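Local coordinates for protein adenylate kinase (Thermus thermophilus, PDB 3CM0) that catalyses the reversible transfer of the terminal phosphate group between ATP and AMP, yielding two ADP, and so helps to balance the cell's adenine nucleotides, at residues 5-10 with 80-86; 116-120 with 140-144; 69-73 with 94-98. All blocks are in the same frame, centred on the assembly; numbering follows the deposited sequence.

Contact 1: 5-10 with 80-86; sequences QAVIFL and VIFDGFP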
ATOM      1  N   GLN A   5      14.088   4.535  -7.537  1.00 19.28           N
ATOM      2  CA  GLN A   5      13.983   3.906  -6.228  1.00 20.10           C
ATOM      3  C   GLN A   5      12.518   3.731  -5.874  1.00 15.70           C
ATOM      4  O   GLN A   5      11.675   4.596  -6.145  1.00 16.47           O
ATOM      5  CB  GLN A   5      14.680   4.764  -5.171  1.00 26.80           C
ATOM      6  CG  GLN A   5      16.150   4.927  -5.428  1.00 29.92           C
ATOM      7  CD  GLN A   5      16.846   5.720  -4.344  1.00 38.50           C
ATOM      8  OE1 GLN A   5      16.299   6.694  -3.828  1.00 40.24           O
ATOM      9  NE2 GLN A   5      18.066   5.315  -4.003  1.00 42.44           N
ATOM     10  N   ALA A   6      12.189   2.589  -5.280  1.00 15.86           N
ATOM     11  CA  ALA A   6      10.799   2.363  -4.911  1.00 10.26           C
ATOM     12  C   ALA A   6      10.713   1.919  -3.456  1.00 12.55           C
ATOM     13  O   ALA A   6      11.655   1.329  -2.931  1.00 14.10           O
ATOM     14  CB  ALA A   6      10.184   1.249  -5.809  1.00 14.11           C
ATOM     15  N   VAL A   7       9.589   2.257  -2.829  1.00 10.28           N
ATOM     16  CA  VAL A   7       9.290   1.765  -1.481  1.00 11.68           C
ATOM     17  C   VAL A   7       7.857   1.264  -1.464  1.00 11.93           C
ATOM     18  O   VAL A   7       6.958   1.904  -2.006  1.00 11.48           O
ATOM     19  CB  VAL A   7       9.455   2.845  -0.386  1.00 11.71           C
ATOM     20  CG1 VAL A   7       9.124   2.216   0.995  1.00 15.08           C
ATOM     21  CG2 VAL A   7      10.899   3.331  -0.355  1.00 10.26           C
ATOM     22  N   ILE A   8       7.629   0.096  -0.842  1.00 10.00           N
ATOM     23  CA  ILE A   8       6.307  -0.459  -0.737  1.00  7.59           C
ATOM     24  C   ILE A   8       5.935  -0.498   0.735  1.00  9.12           C
ATOM     25  O   ILE A   8       6.766  -0.889   1.553  1.00 12.13           O
ATOM     26  CB  ILE A   8       6.289  -1.926  -1.282  1.00  9.46           C
ATOM     27  CG1 ILE A   8       6.511  -1.910  -2.807  1.00  8.91           C
ATOM     28  CG2 ILE A   8       4.978  -2.585  -0.963  1.00 11.04           C
ATOM     29  CD1 ILE A   8       6.816  -3.359  -3.431  1.00  9.09           C
ATOM     30  N   PHE A   9       4.728  -0.055   1.069  1.00  8.95           N
ATOM     31  CA  PHE A   9       4.259  -0.106   2.478  1.00  9.37           C
ATOM     32  C   PHE A   9       3.155  -1.143   2.673  1.00 12.48           C
ATOM     33  O   PHE A   9       2.175  -1.151   1.929  1.00 12.41           O
ATOM     34  CB  PHE A   9       3.671   1.265   2.907  1.00 11.48           C
ATOM     35  CG  PHE A   9       4.696   2.287   3.243  1.00 15.43           C
ATOM     36  CD1 PHE A   9       5.007   2.560   4.576  1.00 17.92           C
ATOM     37  CD2 PHE A   9       5.366   2.990   2.241  1.00 13.99           C
ATOM     38  CE1 PHE A   9       5.954   3.530   4.888  1.00 19.22           C
ATOM     39  CE2 PHE A   9       6.311   3.953   2.552  1.00 17.74           C
ATOM     40  CZ  PHE A   9       6.609   4.227   3.870  1.00 18.65           C
ATOM     41  N   LEU A  10       3.299  -1.996   3.701  1.00 15.05           N
ATOM     42  CA  LEU A  10       2.292  -2.999   4.064  1.00 10.35           C
ATOM     43  C   LEU A  10       1.951  -2.812   5.577  1.00 13.22           C
ATOM     44  O   LEU A  10       2.794  -2.426   6.391  1.00 14.83           O
ATOM     45  CB  LEU A  10       2.815  -4.424   3.862  1.00 12.81           C
ATOM     46  CG  LEU A  10       3.261  -4.831   2.441  1.00 14.54           C
ATOM     47  CD1 LEU A  10       3.816  -6.238   2.505  1.00 18.34           C
ATOM     48  CD2 LEU A  10       2.090  -4.746   1.451  1.00 20.27           C
ATOM     49  N   VAL A  80       9.256   6.383  -6.345  1.00 11.18           N
ATOM     50  CA  VAL A  80       7.860   6.035  -6.209  1.00  9.52           C
ATOM     51  C   VAL A  80       7.592   5.239  -4.923  1.00 11.31           C
ATOM     52  O   VAL A  80       8.452   4.438  -4.503  1.00 12.44           O
ATOM     53  CB  VAL A  80       7.430   5.147  -7.430  1.00 20.51           C
ATOM     54  CG1 VAL A  80       8.318   3.868  -7.478  1.00 15.16           C
ATOM     55  CG2 VAL A  80       5.970   4.778  -7.350  1.00 25.67           C
ATOM     56  N   ILE A  81       6.397   5.460  -4.380  1.00 13.42           N
ATOM     57  CA  ILE A  81       5.876   4.767  -3.182  1.00  8.20           C
ATOM     58  C   ILE A  81       4.560   4.091  -3.525  1.00 14.42           C
ATOM     59  O   ILE A  81       3.691   4.641  -4.227  1.00 14.24           O
ATOM     60  CB  ILE A  81       5.700   5.768  -1.996  1.00 12.04           C
ATOM     61  CG1 ILE A  81       7.094   6.086  -1.423  1.00 13.55           C
ATOM     62  CG2 ILE A  81       4.784   5.207  -0.950  1.00 16.97           C
ATOM     63  CD1 ILE A  81       7.066   7.110  -0.246  1.00 19.18           C
ATOM     64  N   PHE A  82       4.445   2.836  -3.068  1.00 12.29           N
ATOM     65  CA  PHE A  82       3.254   2.049  -3.241  1.00 10.40           C
ATOM     66  C   PHE A  82       2.649   1.869  -1.862  1.00 15.41           C
ATOM     67  O   PHE A  82       3.350   1.483  -0.947  1.00 14.81           O
ATOM     68  CB  PHE A  82       3.616   0.680  -3.828  1.00  8.77           C
ATOM     69  CG  PHE A  82       4.126   0.783  -5.261  1.00  8.58           C
ATOM     70  CD1 PHE A  82       3.222   0.828  -6.317  1.00 14.42           C
ATOM     71  CD2 PHE A  82       5.493   0.839  -5.521  1.00 12.11           C
ATOM     72  CE1 PHE A  82       3.675   0.921  -7.630  1.00 14.34           C
ATOM     73  CE2 PHE A  82       5.966   0.936  -6.848  1.00 18.28           C
ATOM     74  CZ  PHE A  82       5.046   0.970  -7.894  1.00 11.29           C
ATOM     75  N   ASP A  83       1.357   2.139  -1.739  1.00 13.75           N
ATOM     76  CA  ASP A  83       0.652   2.016  -0.465  1.00 20.81           C
ATOM     77  C   ASP A  83      -0.716   1.466  -0.902  1.00 20.09           C
ATOM     78  O   ASP A  83      -1.500   2.169  -1.522  1.00 37.07           O
ATOM     79  CB  ASP A  83       0.552   3.424   0.147  1.00 20.98           C
ATOM     80  CG  ASP A  83      -0.335   3.482   1.361  1.00 31.32           C
ATOM     81  OD1 ASP A  83      -0.365   2.494   2.121  1.00 27.85           O
ATOM     82  OD2 ASP A  83      -0.986   4.532   1.549  1.00 33.78           O
ATOM     83  N   GLY A  84      -0.977   0.209  -0.617  1.00 26.76           N
ATOM     84  CA  GLY A  84      -2.227  -0.377  -1.065  1.00 31.22           C
ATOM     85  C   GLY A  84      -2.034  -1.250  -2.307  1.00 38.64           C
ATOM     86  O   GLY A  84      -3.019  -1.704  -2.914  1.00 33.85           O
ATOM     87  N   PHE A  85      -0.767  -1.460  -2.688  1.00 32.17           N
ATOM     88  CA  PHE A  85      -0.378  -2.286  -3.834  1.00 22.95           C
ATOM     89  C   PHE A  85       1.065  -2.780  -3.608  1.00 18.70           C
ATOM     90  O   PHE A  85       1.905  -2.031  -3.124  1.00 17.10           O
ATOM     91  CB  PHE A  85      -0.460  -1.483  -5.149  1.00 21.37           C
ATOM     92  CG  PHE A  85      -0.282  -2.313  -6.378  1.00 20.32           C
ATOM     93  CD1 PHE A  85       0.977  -2.515  -6.913  1.00 16.97           C
ATOM     94  CD2 PHE A  85      -1.378  -2.921  -6.990  1.00 19.49           C
ATOM     95  CE1 PHE A  85       1.160  -3.316  -8.042  1.00 20.04           C
ATOM     96  CE2 PHE A  85      -1.206  -3.723  -8.115  1.00 18.89           C
ATOM     97  CZ  PHE A  85       0.064  -3.918  -8.639  1.00 17.00           C
ATOM     98  N   PRO A  86       1.375  -4.058  -3.947  1.00 12.71           N
ATOM     99  CA  PRO A  86       0.469  -5.060  -4.519  1.00 12.77           C
ATOM    100  C   PRO A  86      -0.504  -5.623  -3.495  1.00 12.05           C
ATOM    101  O   PRO A  86      -0.283  -5.514  -2.291  1.00 16.39           O
ATOM    102  CB  PRO A  86       1.418  -6.155  -5.046  1.00 11.61           C
ATOM    103  CG  PRO A  86       2.529  -6.151  -4.054  1.00 11.94           C
ATOM    104  CD  PRO A  86       2.736  -4.599  -3.786  1.00 13.21           C
TER
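Strands 5-10 and 80-83 run parallel, their axes 4.7 Å apart at an angle of 15°, as neighbours within the five-stranded parallel sheet of the P-loop kinase CORE domain. Four backbone hydrogen bonds form the ladder: Val80 N to Gln5 O (3.0 Å), Val7 N to Val80 O (3.0 Å), Phe82 N to Val7 O (2.9 Å) and Phe9 N to Phe82 O (2.9 Å). Val80, Val7 and Phe82 thus each bond through both N and O to the opposite strand, the staggered pattern of a parallel pair.

On one face of the sheet, Ala6 CB rests 3.6 Å from Val80 CG1, and Ile8 CG1 lies 4.0 Å from Phe82 CD2; helices 65-75 and 89-101 pack over Phe82. The other face carries Val7, Phe9 and Ile81, with Ala21 and Leu24 of helix 17-28 against Phe9 and Ile81. Here too Asp83 forms salt bridges with Lys32 and with Lys17, a predicted ATP-binding residue.

Beyond Asp83 the chain turns through Gly84, whose positive phi of 102° would jam a CB against the preceding carbonyl, into Phe85 and Pro86, all three predicted to bind AMP. The Phe85-Pro86 peptide is cis, and Pro86 CD sits 4.1 Å from Ile8 CG2.

Contact 2: 116-120 with 140-144; sequences EEELV and VRRRL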
ATOM      1  N   GLU A 116      -1.939  -6.537  18.473  1.00 13.71           N
ATOM      2  CA  GLU A 116      -3.338  -6.533  18.091  1.00 20.44           C
ATOM      3  C   GLU A 116      -4.228  -5.838  19.093  1.00 20.45           C
ATOM      4  O   GLU A 116      -5.178  -5.178  18.707  1.00 18.01           O
ATOM      5  CB  GLU A 116      -3.847  -7.956  17.834  1.00 24.38           C
ATOM      6  CG  GLU A 116      -5.310  -7.956  17.376  1.00 31.29           C
ATOM      7  CD  GLU A 116      -5.794  -9.293  16.822  1.00 41.24           C
ATOM      8  OE1 GLU A 116      -7.026  -9.474  16.701  1.00 40.21           O
ATOM      9  OE2 GLU A 116      -4.952 -10.153  16.495  1.00 44.38           O
ATOM     10  N   GLU A 117      -3.922  -5.969  20.378  1.00 15.30           N
ATOM     11  CA  GLU A 117      -4.754  -5.293  21.369  1.00 22.42           C
ATOM     12  C   GLU A 117      -4.744  -3.767  21.158  1.00 18.90           C
ATOM     13  O   GLU A 117      -5.760  -3.099  21.354  1.00 18.87           O
ATOM     14  CB  GLU A 117      -4.283  -5.653  22.791  1.00 23.15           C
ATOM     15  CG  GLU A 117      -2.785  -5.440  23.006  1.00 32.03           C
ATOM     16  CD  GLU A 117      -1.903  -6.690  22.764  1.00 38.04           C
ATOM     17  OE1 GLU A 117      -2.025  -7.395  21.721  1.00 27.94           O
ATOM     18  OE2 GLU A 117      -1.058  -6.954  23.641  1.00 33.86           O
ATOM     19  N   GLU A 118      -3.608  -3.207  20.754  1.00 14.62           N
ATOM     20  CA  GLU A 118      -3.520  -1.772  20.515  1.00 15.01           C
ATOM     21  C   GLU A 118      -4.258  -1.400  19.218  1.00 15.64           C
ATOM     22  O   GLU A 118      -4.922  -0.338  19.132  1.00 16.13           O
ATOM     23  CB  GLU A 118      -2.040  -1.319  20.407  1.00 15.64           C
ATOM     24  CG  GLU A 118      -1.273  -1.469  21.752  1.00 22.59           C
ATOM     25  CD  GLU A 118      -1.792  -0.528  22.838  1.00 28.95           C
ATOM     26  OE1 GLU A 118      -2.632   0.338  22.527  1.00 21.58           O
ATOM     27  OE2 GLU A 118      -1.352  -0.638  24.008  1.00 24.28           O
ATOM     28  N   LEU A 119      -4.119  -2.234  18.197  1.00 15.67           N
ATOM     29  CA  LEU A 119      -4.836  -1.906  16.955  1.00 18.66           C
ATOM     30  C   LEU A 119      -6.337  -1.884  17.245  1.00 19.31           C
ATOM     31  O   LEU A 119      -7.049  -0.968  16.823  1.00 18.85           O
ATOM     32  CB  LEU A 119      -4.562  -2.940  15.893  1.00 16.41           C
ATOM     33  CG  LEU A 119      -3.179  -2.975  15.255  1.00 22.39           C
ATOM     34  CD1 LEU A 119      -3.053  -4.267  14.475  1.00 20.76           C
ATOM     35  CD2 LEU A 119      -2.986  -1.769  14.353  1.00 24.42           C
ATOM     36  N   VAL A 120      -6.825  -2.891  17.961  1.00 14.83           N
ATOM     37  CA  VAL A 120      -8.245  -2.939  18.288  1.00 17.52           C
ATOM     38  C   VAL A 120      -8.674  -1.727  19.115  1.00 23.31           C
ATOM     39  O   VAL A 120      -9.701  -1.094  18.836  1.00 21.48           O
ATOM     40  CB  VAL A 120      -8.581  -4.225  19.072  1.00 19.37           C
ATOM     41  CG1 VAL A 120     -10.040  -4.188  19.516  1.00 20.08           C
ATOM     42  CG2 VAL A 120      -8.311  -5.445  18.216  1.00 18.68           C
ATOM     43  N   VAL A 140     -13.877  -6.143  14.187  1.00 25.71           N
ATOM     44  CA  VAL A 140     -12.521  -5.637  14.011  1.00 27.56           C
ATOM     45  C   VAL A 140     -11.511  -6.786  14.059  1.00 25.53           C
ATOM     46  O   VAL A 140     -10.641  -6.876  13.195  1.00 23.10           O
ATOM     47  CB  VAL A 140     -12.175  -4.562  15.065  1.00 24.27           C
ATOM     48  CG1 VAL A 140     -10.676  -4.195  14.975  1.00 20.19           C
ATOM     49  CG2 VAL A 140     -13.038  -3.311  14.834  1.00 29.15           C
ATOM     50  N   ARG A 141     -11.613  -7.680  15.040  1.00 22.31           N
ATOM     51  CA  ARG A 141     -10.672  -8.792  15.103  1.00 28.41           C
ATOM     52  C   ARG A 141     -10.794  -9.695  13.884  1.00 26.28           C
ATOM     53  O   ARG A 141      -9.814 -10.295  13.442  1.00 23.94           O
ATOM     54  CB  ARG A 141     -10.871  -9.637  16.367  1.00 29.02           C
ATOM     55  CG  ARG A 141     -10.393  -8.983  17.649  1.00 30.46           C
ATOM     56  CD  ARG A 141     -10.674  -9.886  18.846  1.00 35.99           C
ATOM     57  NE  ARG A 141     -10.621  -9.165  20.113  1.00 48.23           N
ATOM     58  CZ  ARG A 141      -9.525  -8.609  20.621  1.00 55.58           C
ATOM     59  NH1 ARG A 141      -8.367  -8.688  19.971  1.00 59.21           N
ATOM     60  NH2 ARG A 141      -9.588  -7.963  21.778  1.00 48.37           N
ATOM     61  N   ARG A 142     -11.998  -9.820  13.348  1.00 28.47           N
ATOM     62  CA  ARG A 142     -12.174 -10.649  12.165  1.00 29.11           C
ATOM     63  C   ARG A 142     -11.534  -9.988  10.949  1.00 26.70           C
ATOM     64  O   ARG A 142     -10.861 -10.649  10.147  1.00 32.45           O
ATOM     65  CB  ARG A 142     -13.662 -10.873  11.880  1.00 38.97           C
ATOM     66  CG  ARG A 142     -13.896 -11.873  10.760  1.00 46.06           C
ATOM     67  CD  ARG A 142     -15.370 -11.941  10.396  1.00 69.04           C
ATOM     68  NE  ARG A 142     -15.900 -10.625  10.030  1.00 75.82           N
ATOM     69  CZ  ARG A 142     -15.449  -9.888   9.018  1.00 78.01           C
ATOM     70  NH1 ARG A 142     -14.455 -10.332   8.260  1.00 79.28           N
ATOM     71  NH2 ARG A 142     -15.990  -8.702   8.769  1.00 81.15           N
ATOM     72  N   ARG A 143     -11.745  -8.689  10.795  1.00 23.86           N
ATOM     73  CA  ARG A 143     -11.145  -7.992   9.678  1.00 30.04           C
ATOM     74  C   ARG A 143      -9.619  -8.072   9.777  1.00 31.42           C
ATOM     75  O   ARG A 143      -8.936  -8.144   8.750  1.00 23.63           O
ATOM     76  CB  ARG A 143     -11.618  -6.538   9.638  1.00 38.35           C
ATOM     77  CG  ARG A 143     -13.096  -6.398   9.242  1.00 52.91           C
ATOM     78  CD  ARG A 143     -13.614  -4.970   9.448  1.00 60.95           C
ATOM     79  NE  ARG A 143     -14.997  -4.793   8.999  1.00 60.76           N
ATOM     80  CZ  ARG A 143     -15.721  -3.699   9.220  1.00 60.43           C
ATOM     81  NH1 ARG A 143     -15.194  -2.683   9.889  1.00 72.03           N
ATOM     82  NH2 ARG A 143     -16.969  -3.612   8.773  1.00 64.88           N
ATOM     83  N   LEU A 144      -9.076  -8.077  11.002  1.00 25.62           N
ATOM     84  CA  LEU A 144      -7.625  -8.162  11.167  1.00 21.14           C
ATOM     85  C   LEU A 144      -7.111  -9.547  10.791  1.00 18.94           C
ATOM     86  O   LEU A 144      -6.001  -9.691  10.270  1.00 20.02           O
ATOM     87  CB  LEU A 144      -7.217  -7.805  12.617  1.00 20.09           C
ATOM     88  CG  LEU A 144      -7.396  -6.319  12.950  1.00 20.77           C
ATOM     89  CD1 LEU A 144      -7.151  -6.099  14.451  1.00 21.34           C
ATOM     90  CD2 LEU A 144      -6.435  -5.468  12.110  1.00 26.04           C
TER
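Val120 lies beneath the guanidinium group of Arg141: its CG2 methyl meets one face of that planar group, 3.7 Å from Arg141 NH1. The same methyl also reaches the aliphatic side of the facing helix, with Val120 CG2 at 4.2 Å from Val140 CG1 and 4.0 Å from Leu144 CD1. A single valine branch is thereby set among three side chains of 140-144.

Leu144 is the main apolar partner from its helix. Besides Val120 it touches Glu116, whose CG is 3.9 Å from Leu144 CD1, and Leu119, whose CD1 is 4.3 Å from Leu144 CD2. Leu119 continues inward to Pro12 and Val114 and comes close to Gly14 of the predicted ATP-binding loop, so the packing extends from the helix pair toward the nucleotide site. Glu116 and Arg141 border these apolar groups, and Glu116 OE1 approaches Arg141 NH1 at 3.6 Å, a long salt bridge. Arg141 has a stronger partner in Glu137 of its own helix.

The two segments cross at 124° with axes 10.7 Å apart, and their backbones come nearest at Val120 and Val140, CA to CA 6.6 Å. Helix 116-130 runs into the LID region, residues 125-135, and helix 137-160 leads out of it; this contact joins the two near the base of the LID. Arg143, a predicted AMP ligand, does not touch 116-120 and pairs instead with Asp135.

With van der Waals packing bordered by one long ion pair, the contact depends on apolar burial and shape more than on directional polar bonds.

Contact 3: 69-73 with 94-98; sequences LELIR and ALDRL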
ATOM      1  N   LEU A  69      -0.742  -2.675 -14.187  1.00 11.04           N
ATOM      2  CA  LEU A  69       0.708  -2.588 -14.334  1.00 12.09           C
ATOM      3  C   LEU A  69       1.080  -1.595 -15.453  1.00 16.21           C
ATOM      4  O   LEU A  69       2.082  -0.922 -15.349  1.00 14.76           O
ATOM      5  CB  LEU A  69       1.308  -3.969 -14.618  1.00 15.37           C
ATOM      6  CG  LEU A  69       1.642  -4.834 -13.369  1.00 14.36           C
ATOM      7  CD1 LEU A  69       2.830  -4.248 -12.685  1.00 17.86           C
ATOM      8  CD2 LEU A  69       0.447  -4.907 -12.407  1.00 14.24           C
ATOM      9  N   GLU A  70       0.273  -1.523 -16.513  1.00 17.71           N
ATOM     10  CA  GLU A  70       0.523  -0.545 -17.581  1.00 16.72           C
ATOM     11  C   GLU A  70       0.451   0.887 -17.003  1.00 16.54           C
ATOM     12  O   GLU A  70       1.311   1.742 -17.291  1.00 19.59           O
ATOM     13  CB  GLU A  70      -0.512  -0.704 -18.701  1.00 17.56           C
ATOM     14  CG  GLU A  70      -0.493   0.491 -19.726  1.00 22.20           C
ATOM     15  CD  GLU A  70       0.813   0.582 -20.473  1.00 17.85           C
ATOM     16  OE1 GLU A  70       1.424  -0.486 -20.696  1.00 17.65           O
ATOM     17  OE2 GLU A  70       1.230   1.699 -20.869  1.00 19.16           O
ATOM     18  N   LEU A  71      -0.576   1.148 -16.190  1.00 15.65           N
ATOM     19  CA  LEU A  71      -0.722   2.467 -15.569  1.00 14.93           C
ATOM     20  C   LEU A  71       0.439   2.781 -14.648  1.00 18.59           C
ATOM     21  O   LEU A  71       0.875   3.916 -14.569  1.00 16.53           O
ATOM     22  CB  LEU A  71      -2.026   2.564 -14.788  1.00 15.34           C
ATOM     23  CG  LEU A  71      -3.288   2.627 -15.645  1.00 25.46           C
ATOM     24  CD1 LEU A  71      -4.525   2.685 -14.764  1.00 31.07           C
ATOM     25  CD2 LEU A  71      -3.218   3.849 -16.565  1.00 26.63           C
ATOM     26  N   ILE A  72       0.916   1.780 -13.903  1.00 14.69           N
ATOM     27  CA  ILE A  72       2.058   2.025 -13.043  1.00 12.93           C
ATOM     28  C   ILE A  72       3.300   2.348 -13.904  1.00 12.82           C
ATOM     29  O   ILE A  72       4.096   3.259 -13.573  1.00 17.81           O
ATOM     30  CB  ILE A  72       2.324   0.787 -12.142  1.00 16.49           C
ATOM     31  CG1 ILE A  72       1.179   0.648 -11.135  1.00 16.68           C
ATOM     32  CG2 ILE A  72       3.683   0.940 -11.420  1.00 12.10           C
ATOM     33  CD1 ILE A  72       1.227  -0.690 -10.326  1.00 12.69           C
ATOM     34  N   ARG A  73       3.474   1.635 -15.013  1.00 14.93           N
ATOM     35  CA  ARG A  73       4.640   1.929 -15.870  1.00 14.97           C
ATOM     36  C   ARG A  73       4.521   3.386 -16.386  1.00 16.41           C
ATOM     37  O   ARG A  73       5.507   4.150 -16.414  1.00 18.89           O
ATOM     38  CB  ARG A  73       4.704   0.928 -17.050  1.00 14.75           C
ATOM     39  CG  ARG A  73       5.953   1.116 -17.994  1.00 17.95           C
ATOM     40  CD  ARG A  73       6.228  -0.104 -18.914  1.00 18.58           C
ATOM     41  NE  ARG A  73       5.157  -0.432 -19.855  1.00 26.55           N
ATOM     42  CZ  ARG A  73       5.105  -1.561 -20.562  1.00 32.07           C
ATOM     43  NH1 ARG A  73       6.060  -2.470 -20.432  1.00 33.41           N
ATOM     44  NH2 ARG A  73       4.097  -1.786 -21.395  1.00 28.02           N
ATOM     45  N   ALA A  94       4.551  -9.411 -10.899  1.00 13.25           N
ATOM     46  CA  ALA A  94       4.519  -8.524 -12.065  1.00 17.01           C
ATOM     47  C   ALA A  94       5.220  -7.207 -11.746  1.00 14.00           C
ATOM     48  O   ALA A  94       5.947  -6.660 -12.573  1.00 13.41           O
ATOM     49  CB  ALA A  94       3.083  -8.276 -12.477  1.00 15.10           C
ATOM     50  N   LEU A  95       5.017  -6.687 -10.533  1.00  8.66           N
ATOM     51  CA  LEU A  95       5.668  -5.432 -10.174  1.00  9.12           C
ATOM     52  C   LEU A  95       7.162  -5.606 -10.109  1.00 11.80           C
ATOM     53  O   LEU A  95       7.921  -4.725 -10.520  1.00 11.39           O
ATOM     54  CB  LEU A  95       5.127  -4.916  -8.823  1.00  9.51           C
ATOM     55  CG  LEU A  95       5.776  -3.653  -8.256  1.00  9.56           C
ATOM     56  CD1 LEU A  95       5.553  -2.497  -9.306  1.00 14.32           C
ATOM     57  CD2 LEU A  95       5.151  -3.249  -6.896  1.00 11.14           C
ATOM     58  N   ASP A  96       7.639  -6.744  -9.599  1.00 11.39           N
ATOM     59  CA  ASP A  96       9.085  -6.929  -9.534  1.00 12.54           C
ATOM     60  C   ASP A  96       9.693  -6.942 -10.936  1.00 13.71           C
ATOM     61  O   ASP A  96      10.800  -6.424 -11.157  1.00 13.29           O
ATOM     62  CB  ASP A  96       9.439  -8.237  -8.825  1.00 16.63           C
ATOM     63  CG  ASP A  96       9.664  -8.058  -7.307  1.00 26.78           C
ATOM     64  OD1 ASP A  96       9.553  -6.926  -6.761  1.00 21.33           O
ATOM     65  OD2 ASP A  96       9.950  -9.088  -6.663  1.00 24.92           O
ATOM     66  N   ARG A  97       8.999  -7.554 -11.873  1.00 15.07           N
ATOM     67  CA  ARG A  97       9.493  -7.561 -13.256  1.00 17.78           C
ATOM     68  C   ARG A  97       9.553  -6.126 -13.814  1.00 18.23           C
ATOM     69  O   ARG A  97      10.531  -5.728 -14.472  1.00 14.71           O
ATOM     70  CB  ARG A  97       8.585  -8.426 -14.125  1.00 19.13           C
ATOM     71  CG  ARG A  97       8.568  -9.913 -13.696  1.00 25.26           C
ATOM     72  CD  ARG A  97       7.955 -10.770 -14.807  1.00 34.03           C
ATOM     73  NE  ARG A  97       6.503 -10.596 -14.881  1.00 36.17           N
ATOM     74  CZ  ARG A  97       5.623 -11.287 -14.158  1.00 37.67           C
ATOM     75  NH1 ARG A  97       6.043 -12.208 -13.298  1.00 41.16           N
ATOM     76  NH2 ARG A  97       4.322 -11.062 -14.299  1.00 43.26           N
ATOM     77  N   LEU A  98       8.502  -5.356 -13.556  1.00 14.87           N
ATOM     78  CA  LEU A  98       8.443  -3.955 -14.002  1.00 11.94           C
ATOM     79  C   LEU A  98       9.568  -3.128 -13.367  1.00 16.20           C
ATOM     80  O   LEU A  98      10.185  -2.308 -14.026  1.00 18.27           O
ATOM     81  CB  LEU A  98       7.067  -3.345 -13.632  1.00 10.17           C
ATOM     82  CG  LEU A  98       6.952  -1.859 -13.969  1.00 14.58           C
ATOM     83  CD1 LEU A  98       7.251  -1.708 -15.465  1.00 20.28           C
ATOM     84  CD2 LEU A  98       5.570  -1.348 -13.661  1.00 15.50           C
TER
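Ala94 opens the second segment with its CB 3.8 Å from Leu69 CG, a small residue meeting a large one across the two helices. At Leu95 the backbone takes part, Leu69 CD1 lying 3.9 Å from Leu95 N, while the Leu95 side chain brings CD1 to 4.4 Å from Ile72 CG2. Asp96 faces away from 69-73 and bonds instead to the hydroxyl of Tyr157. Leu98, which has the broadest contact, ends the segment: its CD2 approaches Ile72 CG2 at 3.7 Å, Leu69 CD1 at 4.1 Å and the backbone Leu69 O and Arg73 N at 3.9 Å each. Its other methyl, Leu98 CD1, is 3.9 Å from Arg73 CD, so the aliphatic part of the arginine flanks the leucine at the partly open margin. The charged end of Arg73 is held within its own helix by a salt bridge, Arg73 NH2 to Glu70 OE1, 3.1 Å.

The short helix axes are 10.8 Å apart and inclined by 29° in the same general direction, and the contacts between them are apolar. Such near-parallel packing is characteristic of neighbouring helices on one face of a parallel alpha/beta sheet: helix 65-75 leads into strand 79-83, helix 89-101 follows it, and both pack on Phe82 of that strand. Ile72 also touches Phe85, which places the pair behind the predicted AMP pocket of the P-loop kinase fold.

In the fold
From the N terminus, strand 4-10 waits for its partner until the chain has passed through the P-loop, helix 17-28 and the NMP region, 34-63; contact 1 closes that long loop by drawing 80-86 alongside 5-10. Contact 3 crosses it, since 69-73 comes before 80-86 and 94-98 after. The two also touch: Phe82 packs against Ile72 and Leu95, and Phe85 against Ile72, tying the helix pair to the sheet. Contact 2 follows in series, closing the excursion through the LID region, 125-135. It does not touch contact 1, and its centre is about 32 Å from that of contact 3, on the opposite side of the chain's centre.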